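Side-chain contact in STING-associated CdnE c-di-GMP synthase (Flavobacteriaceae, PDB 6WT8), which synthesises cyclic di-GMP, probably from GTP, as a CD-NTase of a CBASS antiphage defence system whose signal is read by a bacterial STING protein: residues H98-N103 with I263-P268. Residues are numbered along the deposited sequence; the frame is centred on the assembly and turned at random.
Sequences HILKEN and IKYDCP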
loop_
_atom_site.group_PDB
_atom_site.type_symbol
_atom_site.label_atom_id
_atom_site.label_comp_id
_atom_site.label_asym_id
_atom_site.label_seq_id
_atom_site.Cartn_x
_atom_site.Cartn_y
_atom_site.Cartn_z
ATOM N N HIS A 98 5.548 -2.755 3.857
ATOM C CA HIS A 98 5.711 -4.188 3.692
ATOM C C HIS A 98 6.348 -4.798 4.943
ATOM O O HIS A 98 7.005 -4.127 5.734
ATOM C CB HIS A 98 6.571 -4.500 2.453
ATOM C CG HIS A 98 7.939 -3.873 2.480
ATOM N ND1 HIS A 98 8.127 -2.530 2.650
ATOM C CD2 HIS A 98 9.174 -4.408 2.278
ATOM C CE1 HIS A 98 9.420 -2.252 2.609
ATOM N NE2 HIS A 98 10.071 -3.367 2.340
ATOM N N ILE A 99 6.169 -6.117 5.114
ATOM C CA ILE A 99 6.743 -6.823 6.259
ATOM C C ILE A 99 7.600 -8.011 5.845
ATOM O O ILE A 99 8.118 -8.733 6.726
ATOM C CB ILE A 99 5.666 -7.286 7.268
ATOM C CG1 ILE A 99 4.688 -8.220 6.617
ATOM C CG2 ILE A 99 4.929 -6.063 7.841
ATOM C CD1 ILE A 99 3.972 -9.188 7.647
ATOM N N LEU A 100 7.793 -8.228 4.541
ATOM C CA LEU A 100 8.701 -9.286 4.082
ATOM C C LEU A 100 9.867 -8.673 3.323
ATOM O O LEU A 100 9.652 -7.868 2.409
ATOM C CB LEU A 100 7.990 -10.304 3.168
ATOM C CG LEU A 100 6.665 -10.884 3.646
ATOM C CD1 LEU A 100 6.053 -11.860 2.617
ATOM C CD2 LEU A 100 6.828 -11.547 4.982
ATOM N N LYS A 101 11.095 -9.115 3.650
ATOM C CA LYS A 101 12.253 -8.576 2.947
ATOM C C LYS A 101 12.205 -8.866 1.450
ATOM O O LYS A 101 12.879 -8.156 0.713
ATOM C CB LYS A 101 13.554 -9.171 3.534
ATOM C CG LYS A 101 13.647 -10.709 3.464
ATOM C CD LYS A 101 14.798 -11.237 4.375
ATOM C CE LYS A 101 14.974 -12.748 4.135
ATOM N NZ LYS A 101 13.849 -13.579 4.595
ATOM N N GLU A 102 11.455 -9.890 1.016
ATOM C CA GLU A 102 11.356 -10.204 -0.414
ATOM C C GLU A 102 10.327 -9.370 -1.162
ATOM O O GLU A 102 10.237 -9.482 -2.391
ATOM C CB GLU A 102 11.013 -11.689 -0.622
ATOM C CG GLU A 102 12.006 -12.668 0.013
ATOM C CD GLU A 102 11.765 -12.977 1.497
ATOM O OE1 GLU A 102 10.739 -12.535 2.099
ATOM O OE2 GLU A 102 12.638 -13.724 2.047
ATOM N N ASN A 103 9.519 -8.567 -0.495
ATOM C CA ASN A 103 8.587 -7.720 -1.227
ATOM C C ASN A 103 9.349 -6.650 -2.009
ATOM O O ASN A 103 10.363 -6.114 -1.557
ATOM C CB ASN A 103 7.629 -7.038 -0.265
ATOM C CG ASN A 103 6.717 -7.971 0.479
ATOM O OD1 ASN A 103 6.405 -7.702 1.633
ATOM N ND2 ASN A 103 6.237 -9.037 -0.174
ATOM N N ILE A 263 0.875 -9.426 12.949
ATOM C CA ILE A 263 -0.039 -10.249 13.758
ATOM C C ILE A 263 -0.857 -11.155 12.849
ATOM O O ILE A 263 -1.027 -12.343 13.126
ATOM C CB ILE A 263 -0.972 -9.365 14.604
ATOM C CG1 ILE A 263 -0.191 -8.535 15.617
ATOM C CG2 ILE A 263 -2.075 -10.177 15.310
ATOM C CD1 ILE A 263 0.828 -9.238 16.383
ATOM N N LYS A 264 -1.372 -10.607 11.738
ATOM C CA LYS A 264 -2.168 -11.460 10.849
ATOM C C LYS A 264 -1.330 -12.617 10.282
ATOM O O LYS A 264 -1.794 -13.785 10.174
ATOM C CB LYS A 264 -2.752 -10.613 9.703
ATOM C CG LYS A 264 -3.852 -11.409 8.971
ATOM C CD LYS A 264 -4.654 -10.479 8.013
ATOM C CE LYS A 264 -3.817 -10.074 6.796
ATOM N NZ LYS A 264 -3.841 -11.140 5.699
ATOM N N TYR A 265 -0.089 -12.316 9.912
ATOM C CA TYR A 265 0.781 -13.281 9.271
ATOM C C TYR A 265 1.061 -14.452 10.198
ATOM O O TYR A 265 0.994 -15.601 9.772
ATOM C CB TYR A 265 2.076 -12.574 8.827
ATOM C CG TYR A 265 2.908 -13.394 7.859
ATOM C CD1 TYR A 265 3.813 -14.364 8.305
ATOM C CD2 TYR A 265 2.789 -13.171 6.490
ATOM C CE1 TYR A 265 4.560 -15.095 7.378
ATOM C CE2 TYR A 265 3.563 -13.897 5.553
ATOM C CZ TYR A 265 4.428 -14.838 6.028
ATOM O OH TYR A 265 5.159 -15.587 5.109
ATOM N N ASP A 266 1.257 -14.168 11.491
ATOM C CA ASP A 266 1.609 -15.184 12.485
ATOM C C ASP A 266 0.393 -15.819 13.133
ATOM O O ASP A 266 0.539 -16.781 13.899
ATOM C CB ASP A 266 2.508 -14.533 13.549
ATOM C CG ASP A 266 3.950 -14.311 13.049
ATOM O OD1 ASP A 266 4.376 -15.083 12.214
ATOM O OD2 ASP A 266 4.570 -13.337 13.525
ATOM N N CYS A 267 -0.801 -15.357 12.818
ATOM C CA CYS A 267 -2.000 -15.943 13.425
ATOM C C CYS A 267 -2.402 -17.246 12.727
ATOM O O CYS A 267 -2.739 -17.229 11.532
ATOM C CB CYS A 267 -3.144 -14.943 13.338
ATOM S SG CYS A 267 -4.669 -15.580 14.096
ATOM N N PRO A 268 -2.428 -18.379 13.423
ATOM C CA PRO A 268 -2.697 -19.641 12.734
ATOM C C PRO A 268 -4.150 -19.815 12.324
ATOM O O PRO A 268 -4.450 -20.688 11.489
ATOM C CB PRO A 268 -2.256 -20.691 13.756
ATOM C CG PRO A 268 -2.465 -19.997 15.093
ATOM C CD PRO A 268 -2.086 -18.540 14.838
#
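Tyr265 lays its side chain against Ile99 and Leu100: its CB meets Ile99 and its ring meets Leu100. CD1 of Ile99 stands 4.1 Å from CB of Tyr265, while CD2 of Leu100 comes equally close, 4.1 Å, to ring atom CE2. Both methyls lie obliquely to the ring. With CG anti to the backbone N (chi1 -166°), the tyrosine extends its ring off helix 253-266 towards Leu100. The nearest CA atoms, those of Ile99 and Tyr265, are 9.3 Å apart, a gap bridged by side chains alone. The Leu100 side chain runs at about a right angle to that of Tyr265.

Leu100 also begins a type I turn, closed by Asn103 N to Leu100 O at 3.0 Å. The Asn103 amide folds back, its OD1 accepting Leu100 N at 3.3 Å; the N-H...O angle of 142° and a donor 46° out of the carbonyl plane make this a bent bond. At the turn's apex, Lys101 NZ forms a salt bridge with Glu102 OE2 at 2.8 Å and also bonds the carbonyl of Glu14. Arg15 of helix 5-16 touches both Leu100 and Tyr265, adding a third element where the loop between strands 85-90 and 106-112 meets the C-terminal part of helix 253-266.

With 121 Å² buried and no hydrogen bond or salt bridge across it, this small interface depends on apolar contact, which by itself would fix the ring's orientation only loosely.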